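Local coordinates for protein 2-ON-2 hemoglobin (Agrobacterium tumefaciens, PDB 2XYK) that binds heme b as a group II truncated 2-on-2 hemoglobin, and probably binds and carries oxygen, at residues Ala83-Leu94 with Val118-Glu129. Sequence-based numbering, arbitrary orientation.
Sequences APIGPAERDEWL and VERLAFHMQNQE. With HEM (protoporphyrin IX containing Fe), chain C.
Helix 87-94 and helix 118-125 run nearly antiparallel, at 159° with axes 9.5 Å apart, and beyond their ends Ile85 O accepts a backbone hydrogen bond of 2.9 Å from Asn127 N. Arg90 carries the outer side of the contact. Its chain leaves the helix extended and turns at chi3, which lays Arg90 CD over the centre of the Phe123 ring in a CH-pi contact, 3.7 Å from the centroid. The guanidinium continues flat across the same ring, the two planes 12° apart, while Pro87 covers its opposite face. Two edges hold its rotation: Arg90 NE and NH2 grip Asp91 OD1 side-on in a salt bridge, and Arg90 NH1 donates 2.7 Å to Gln126 OE1, reaching that oxygen from above its carbonyl plane. The Gln126 amide is fixed in turn, since Gln126 NE2 gives a nearly straight bond (168°) to Gln128 O. Deeper, Leu94 CD2 rests 3.7 Å from Ala122 CB, and Leu94 CD1 meets Phe123 CE1. Val118 CG1 abuts the edge of the Trp93 indole, whose face lies against the heme. Trp93 NE1 donates 2.8 Å to the water that occupies an axial position on the iron, 1.9 Å from the metal. Met125, beside the axial ligand His80, packs CG against the porphyrin, and Ile85 CG2 touches a heme methyl. These last two helices, antiparallel with the heme against their inner side, correspond to the G/H pair of the globin fold; Trp93 contributes to the distal site, consistent with the G8 tryptophan of group II truncated hemoglobins.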
loop_
_atom_site.group_PDB
_atom_site.type_symbol
_atom_site.label_atom_id
_atom_site.label_comp_id
_atom_site.label_asym_id
_atom_site.label_seq_id
_atom_site.Cartn_x
_atom_site.Cartn_y
_atom_site.Cartn_z
ATOM N N ALA A 83 11.988 2.182 10.809
ATOM C CA ALA A 83 11.587 0.830 11.177
ATOM C C ALA A 83 12.682 -0.121 10.744
ATOM O O ALA A 83 13.357 0.141 9.757
ATOM C CB ALA A 83 10.254 0.450 10.532
ATOM N N PRO A 84 12.908 -1.197 11.512
ATOM C CA PRO A 84 13.843 -2.233 11.080
ATOM C C PRO A 84 13.150 -3.244 10.146
ATOM O O PRO A 84 12.344 -4.082 10.568
ATOM C CB PRO A 84 14.267 -2.864 12.387
ATOM C CG PRO A 84 13.056 -2.741 13.269
ATOM C CD PRO A 84 12.347 -1.484 12.853
ATOM N N ILE A 85 13.453 -3.106 8.863
ATOM C CA ILE A 85 12.803 -3.874 7.832
ATOM C C ILE A 85 13.794 -4.841 7.195
ATOM O O ILE A 85 14.621 -4.449 6.363
ATOM C CB ILE A 85 12.140 -2.971 6.732
ATOM C CG1 ILE A 85 11.136 -1.989 7.363
ATOM C CG2 ILE A 85 11.417 -3.871 5.684
ATOM C CD1 ILE A 85 10.658 -0.836 6.466
ATOM N N GLY A 86 13.694 -6.106 7.599
ATOM C CA GLY A 86 14.450 -7.190 6.966
ATOM C C GLY A 86 13.584 -7.960 5.977
ATOM O O GLY A 86 12.437 -7.575 5.736
ATOM N N PRO A 87 14.104 -9.082 5.438
ATOM C CA PRO A 87 13.378 -9.878 4.427
ATOM C C PRO A 87 11.986 -10.273 4.930
ATOM O O PRO A 87 11.036 -10.252 4.172
ATOM C CB PRO A 87 14.250 -11.127 4.253
ATOM C CG PRO A 87 15.630 -10.718 4.730
ATOM C CD PRO A 87 15.410 -9.672 5.794
ATOM N N ALA A 88 11.871 -10.587 6.220
ATOM C CA ALA A 88 10.606 -11.052 6.799
ATOM C C ALA A 88 9.525 -9.965 6.819
ATOM O O ALA A 88 8.380 -10.211 6.417
ATOM C CB ALA A 88 10.823 -11.645 8.222
ATOM N N GLU A 89 9.897 -8.761 7.266
ATOM C CA GLU A 89 8.952 -7.648 7.332
ATOM C C GLU A 89 8.531 -7.354 5.919
ATOM O O GLU A 89 7.352 -7.143 5.657
ATOM C CB GLU A 89 9.561 -6.394 8.012
ATOM C CG GLU A 89 9.779 -6.561 9.519
ATOM C CD GLU A 89 10.923 -7.536 9.870
ATOM O OE1 GLU A 89 11.866 -7.635 9.080
ATOM O OE2 GLU A 89 10.876 -8.207 10.932
ATOM N N ARG A 90 9.508 -7.382 5.014
ATOM C CA ARG A 90 9.283 -7.144 3.596
ATOM C C ARG A 90 8.304 -8.136 2.954
ATOM O O ARG A 90 7.354 -7.703 2.316
ATOM C CB ARG A 90 10.608 -7.105 2.838
ATOM C CG ARG A 90 10.491 -7.077 1.293
ATOM C CD ARG A 90 11.802 -7.678 0.695
ATOM N NE ARG A 90 11.800 -9.155 0.702
ATOM C CZ ARG A 90 12.892 -9.918 0.704
ATOM N NH1 ARG A 90 14.095 -9.368 0.730
ATOM N NH2 ARG A 90 12.778 -11.244 0.676
ATOM N N ASP A 91 8.551 -9.446 3.085
ATOM C CA ASP A 91 7.705 -10.438 2.400
ATOM C C ASP A 91 6.304 -10.538 3.016
ATOM O O ASP A 91 5.338 -10.895 2.329
ATOM C CB ASP A 91 8.350 -11.823 2.411
ATOM C CG ASP A 91 9.636 -11.873 1.613
ATOM O OD1 ASP A 91 9.864 -10.994 0.737
ATOM O OD2 ASP A 91 10.427 -12.793 1.879
ATOM N N GLU A 92 6.203 -10.244 4.313
ATOM C CA GLU A 92 4.918 -10.262 5.030
ATOM C C GLU A 92 4.035 -9.061 4.703
ATOM O O GLU A 92 2.803 -9.186 4.693
ATOM C CB GLU A 92 5.139 -10.379 6.539
ATOM C CG GLU A 92 5.688 -11.755 6.949
ATOM C CD GLU A 92 5.986 -11.850 8.451
ATOM O OE1 GLU A 92 5.579 -10.954 9.212
ATOM O OE2 GLU A 92 6.609 -12.831 8.855
ATOM N N TRP A 93 4.662 -7.911 4.428
ATOM C CA TRP A 93 3.983 -6.726 3.878
ATOM C C TRP A 93 3.435 -7.093 2.476
ATOM O O TRP A 93 2.273 -6.886 2.146
ATOM C CB TRP A 93 5.021 -5.558 3.781
ATOM C CG TRP A 93 4.442 -4.184 3.450
ATOM C CD1 TRP A 93 4.204 -3.144 4.330
ATOM C CD2 TRP A 93 4.006 -3.716 2.155
ATOM N NE1 TRP A 93 3.668 -2.057 3.646
ATOM C CE2 TRP A 93 3.552 -2.383 2.317
ATOM C CE3 TRP A 93 3.971 -4.294 0.871
ATOM C CZ2 TRP A 93 3.060 -1.629 1.247
ATOM C CZ3 TRP A 93 3.467 -3.545 -0.197
ATOM C CH2 TRP A 93 3.036 -2.226 -0.004
ATOM N N LEU A 94 4.285 -7.680 1.656
ATOM C CA LEU A 94 3.899 -8.096 0.299
ATOM C C LEU A 94 2.810 -9.173 0.317
ATOM O O LEU A 94 1.908 -9.172 -0.524
ATOM C CB LEU A 94 5.136 -8.576 -0.475
ATOM C CG LEU A 94 6.112 -7.465 -0.898
ATOM C CD1 LEU A 94 7.457 -8.094 -1.296
ATOM C CD2 LEU A 94 5.481 -6.618 -2.082
ATOM N N VAL A 118 4.930 -1.810 -7.143
ATOM C CA VAL A 118 4.809 -1.808 -5.694
ATOM C C VAL A 118 5.797 -2.840 -5.116
ATOM O O VAL A 118 6.442 -2.585 -4.101
ATOM C CB VAL A 118 3.369 -2.149 -5.243
ATOM C CG1 VAL A 118 3.324 -2.656 -3.759
ATOM C CG2 VAL A 118 2.418 -0.958 -5.454
ATOM N N GLU A 119 5.891 -4.017 -5.742
ATOM C CA GLU A 119 6.781 -5.024 -5.225
ATOM C C GLU A 119 8.223 -4.524 -5.345
ATOM O O GLU A 119 9.025 -4.761 -4.424
ATOM C CB GLU A 119 6.589 -6.383 -5.913
ATOM C CG GLU A 119 7.743 -7.317 -5.620
ATOM C CD GLU A 119 7.714 -8.604 -6.397
ATOM O OE1 GLU A 119 7.668 -8.565 -7.648
ATOM O OE2 GLU A 119 7.761 -9.665 -5.746
ATOM N N ARG A 120 8.553 -3.840 -6.453
ATOM C CA ARG A 120 9.846 -3.140 -6.573
ATOM C C ARG A 120 10.092 -2.140 -5.422
ATOM O O ARG A 120 11.173 -2.117 -4.845
ATOM C CB ARG A 120 9.961 -2.398 -7.910
ATOM C CG ARG A 120 10.234 -3.299 -9.127
ATOM C CD ARG A 120 10.156 -2.484 -10.440
ATOM N NE ARG A 120 11.093 -1.354 -10.390
ATOM C CZ ARG A 120 11.484 -0.617 -11.430
ATOM N NH1 ARG A 120 11.027 -0.869 -12.662
ATOM N NH2 ARG A 120 12.341 0.387 -11.229
ATOM N N LEU A 121 9.087 -1.322 -5.094
ATOM C CA LEU A 121 9.218 -0.338 -3.992
ATOM C C LEU A 121 9.484 -1.040 -2.656
ATOM O O LEU A 121 10.314 -0.584 -1.859
ATOM C CB LEU A 121 7.966 0.547 -3.876
ATOM C CG LEU A 121 7.800 1.733 -4.818
ATOM C CD1 LEU A 121 6.481 2.459 -4.519
ATOM C CD2 LEU A 121 8.996 2.703 -4.736
ATOM N N ALA A 122 8.787 -2.156 -2.425
ATOM C CA ALA A 122 8.907 -2.883 -1.150
ATOM C C ALA A 122 10.320 -3.404 -0.948
ATOM O O ALA A 122 10.855 -3.324 0.156
ATOM C CB ALA A 122 7.905 -4.037 -1.067
ATOM N N PHE A 123 10.918 -3.942 -2.015
ATOM C CA PHE A 123 12.308 -4.436 -1.932
ATOM C C PHE A 123 13.272 -3.276 -1.678
ATOM O O PHE A 123 14.232 -3.401 -0.916
ATOM C CB PHE A 123 12.703 -5.228 -3.174
ATOM C CG PHE A 123 12.395 -6.708 -3.065
ATOM C CD1 PHE A 123 11.107 -7.184 -3.277
ATOM C CD2 PHE A 123 13.404 -7.613 -2.778
ATOM C CE1 PHE A 123 10.823 -8.554 -3.178
ATOM C CE2 PHE A 123 13.145 -8.963 -2.690
ATOM C CZ PHE A 123 11.839 -9.441 -2.883
ATOM N N HIS A 124 12.963 -2.138 -2.282
ATOM C CA HIS A 124 13.698 -0.917 -2.047
ATOM C C HIS A 124 13.544 -0.308 -0.628
ATOM O O HIS A 124 14.400 0.488 -0.205
ATOM C CB HIS A 124 13.343 0.098 -3.133
ATOM C CG HIS A 124 14.375 1.174 -3.306
ATOM N ND1 HIS A 124 15.664 0.903 -3.708
ATOM C CD2 HIS A 124 14.312 2.516 -3.114
ATOM C CE1 HIS A 124 16.363 2.033 -3.736
ATOM N NE2 HIS A 124 15.563 3.029 -3.383
ATOM N N MET A 125 12.469 -0.647 0.104
ATOM C CA MET A 125 12.287 -0.109 1.483
ATOM C C MET A 125 13.072 -0.925 2.480
ATOM O O MET A 125 13.341 -0.464 3.576
ATOM C CB MET A 125 10.813 -0.099 1.948
ATOM C CG MET A 125 9.873 0.746 1.107
ATOM S SD MET A 125 10.417 2.472 0.975
ATOM C CE MET A 125 11.445 2.434 -0.517
ATOM N N GLN A 126 13.401 -2.157 2.114
ATOM C CA GLN A 126 14.115 -3.053 3.026
ATOM C C GLN A 126 15.444 -2.379 3.417
ATOM O O GLN A 126 16.157 -1.831 2.549
ATOM C CB GLN A 126 14.315 -4.433 2.373
ATOM C CG GLN A 126 15.145 -5.417 3.207
ATOM C CD GLN A 126 15.640 -6.634 2.418
ATOM O OE1 GLN A 126 15.099 -6.985 1.365
ATOM N NE2 GLN A 126 16.670 -7.301 2.955
ATOM N N ASN A 127 15.735 -2.349 4.717
ATOM C CA ASN A 127 16.900 -1.604 5.207
ATOM C C ASN A 127 17.817 -2.427 6.102
ATOM O O ASN A 127 18.746 -1.890 6.707
ATOM C CB ASN A 127 16.494 -0.256 5.866
ATOM C CG ASN A 127 15.390 -0.395 6.920
ATOM O OD1 ASN A 127 14.472 0.441 6.999
ATOM N ND2 ASN A 127 15.496 -1.407 7.758
ATOM N N GLN A 128 17.562 -3.736 6.137
ATOM C CA GLN A 128 18.273 -4.666 6.999
ATOM C C GLN A 128 18.479 -6.012 6.310
ATOM O O GLN A 128 17.565 -6.533 5.640
ATOM C CB GLN A 128 17.425 -4.931 8.239
ATOM C CG GLN A 128 18.101 -4.686 9.529
ATOM C CD GLN A 128 17.140 -4.809 10.692
ATOM O OE1 GLN A 128 16.388 -5.778 10.791
ATOM N NE2 GLN A 128 17.167 -3.831 11.585
ATOM N N GLU A 129 19.686 -6.556 6.494
ATOM C CA GLU A 129 19.966 -8.006 6.479
ATOM C C GLU A 129 20.151 -8.526 5.066
ATOM O O GLU A 129 20.971 -7.982 4.311
ATOM C CB GLU A 129 18.910 -8.824 7.259
ATOM C CG GLU A 129 19.098 -8.883 8.801
ATOM C CD GLU A 129 17.827 -9.395 9.550
ATOM O OE1 GLU A 129 16.783 -8.699 9.501
ATOM O OE2 GLU A 129 17.867 -10.485 10.196
HETATM C CHA HEM C . 4.717 3.869 6.587
HETATM C CHB HEM C . 6.381 -0.756 6.877
HETATM C CHC HEM C . 6.616 -0.834 1.998
HETATM C CHD HEM C . 3.928 3.183 1.813
HETATM C C1A HEM C . 5.210 2.665 7.078
HETATM C C2A HEM C . 5.522 2.370 8.466
HETATM C C3A HEM C . 5.983 1.116 8.551
HETATM C C4A HEM C . 5.972 0.541 7.216
HETATM C CMA HEM C . 6.461 0.331 9.816
HETATM C CAA HEM C . 5.329 3.396 9.611
HETATM C CBA HEM C . 3.819 3.427 9.952
HETATM C CGA HEM C . 3.315 4.742 10.546
HETATM O O1A HEM C . 4.010 5.801 10.549
HETATM O O2A HEM C . 2.157 4.748 11.029
HETATM C C1B HEM C . 6.633 -1.191 5.584
HETATM C C2B HEM C . 7.229 -2.452 5.152
HETATM C C3B HEM C . 7.282 -2.446 3.800
HETATM C C4B HEM C . 6.722 -1.192 3.335
HETATM C CMB HEM C . 7.704 -3.602 6.056
HETATM C CAB HEM C . 7.828 -3.532 2.836
HETATM C CBB HEM C . 9.143 -3.719 2.701
HETATM C C1C HEM C . 5.880 0.211 1.512
HETATM C C2C HEM C . 5.571 0.451 0.128
HETATM C C3C HEM C . 4.814 1.555 0.055
HETATM C C4C HEM C . 4.635 2.052 1.413
HETATM C CMC HEM C . 6.078 -0.477 -1.003
HETATM C CAC HEM C . 4.245 2.208 -1.237
HETATM C CBC HEM C . 3.498 1.481 -2.099
HETATM C C1D HEM C . 3.949 3.813 3.043
HETATM C C2D HEM C . 3.461 5.153 3.339
HETATM C C3D HEM C . 3.712 5.362 4.823
HETATM C C4D HEM C . 4.325 4.142 5.288
HETATM C CMD HEM C . 2.811 6.147 2.346
HETATM C CAD HEM C . 3.388 6.623 5.663
HETATM C CBD HEM C . 4.661 7.469 5.553
HETATM C CGD HEM C . 4.615 8.669 6.472
HETATM O O1D HEM C . 4.900 8.534 7.692
HETATM O O2D HEM C . 4.277 9.755 5.960
HETATM N NA HEM C . 5.493 1.529 6.343
HETATM N NB HEM C . 6.324 -0.466 4.443
HETATM N NC HEM C . 5.308 1.202 2.272
HETATM N ND HEM C . 4.435 3.262 4.215
HETATM FE FE HEM C . 5.404 1.412 4.298
HETATM O O HOH W 1 3.634 0.639 4.396
#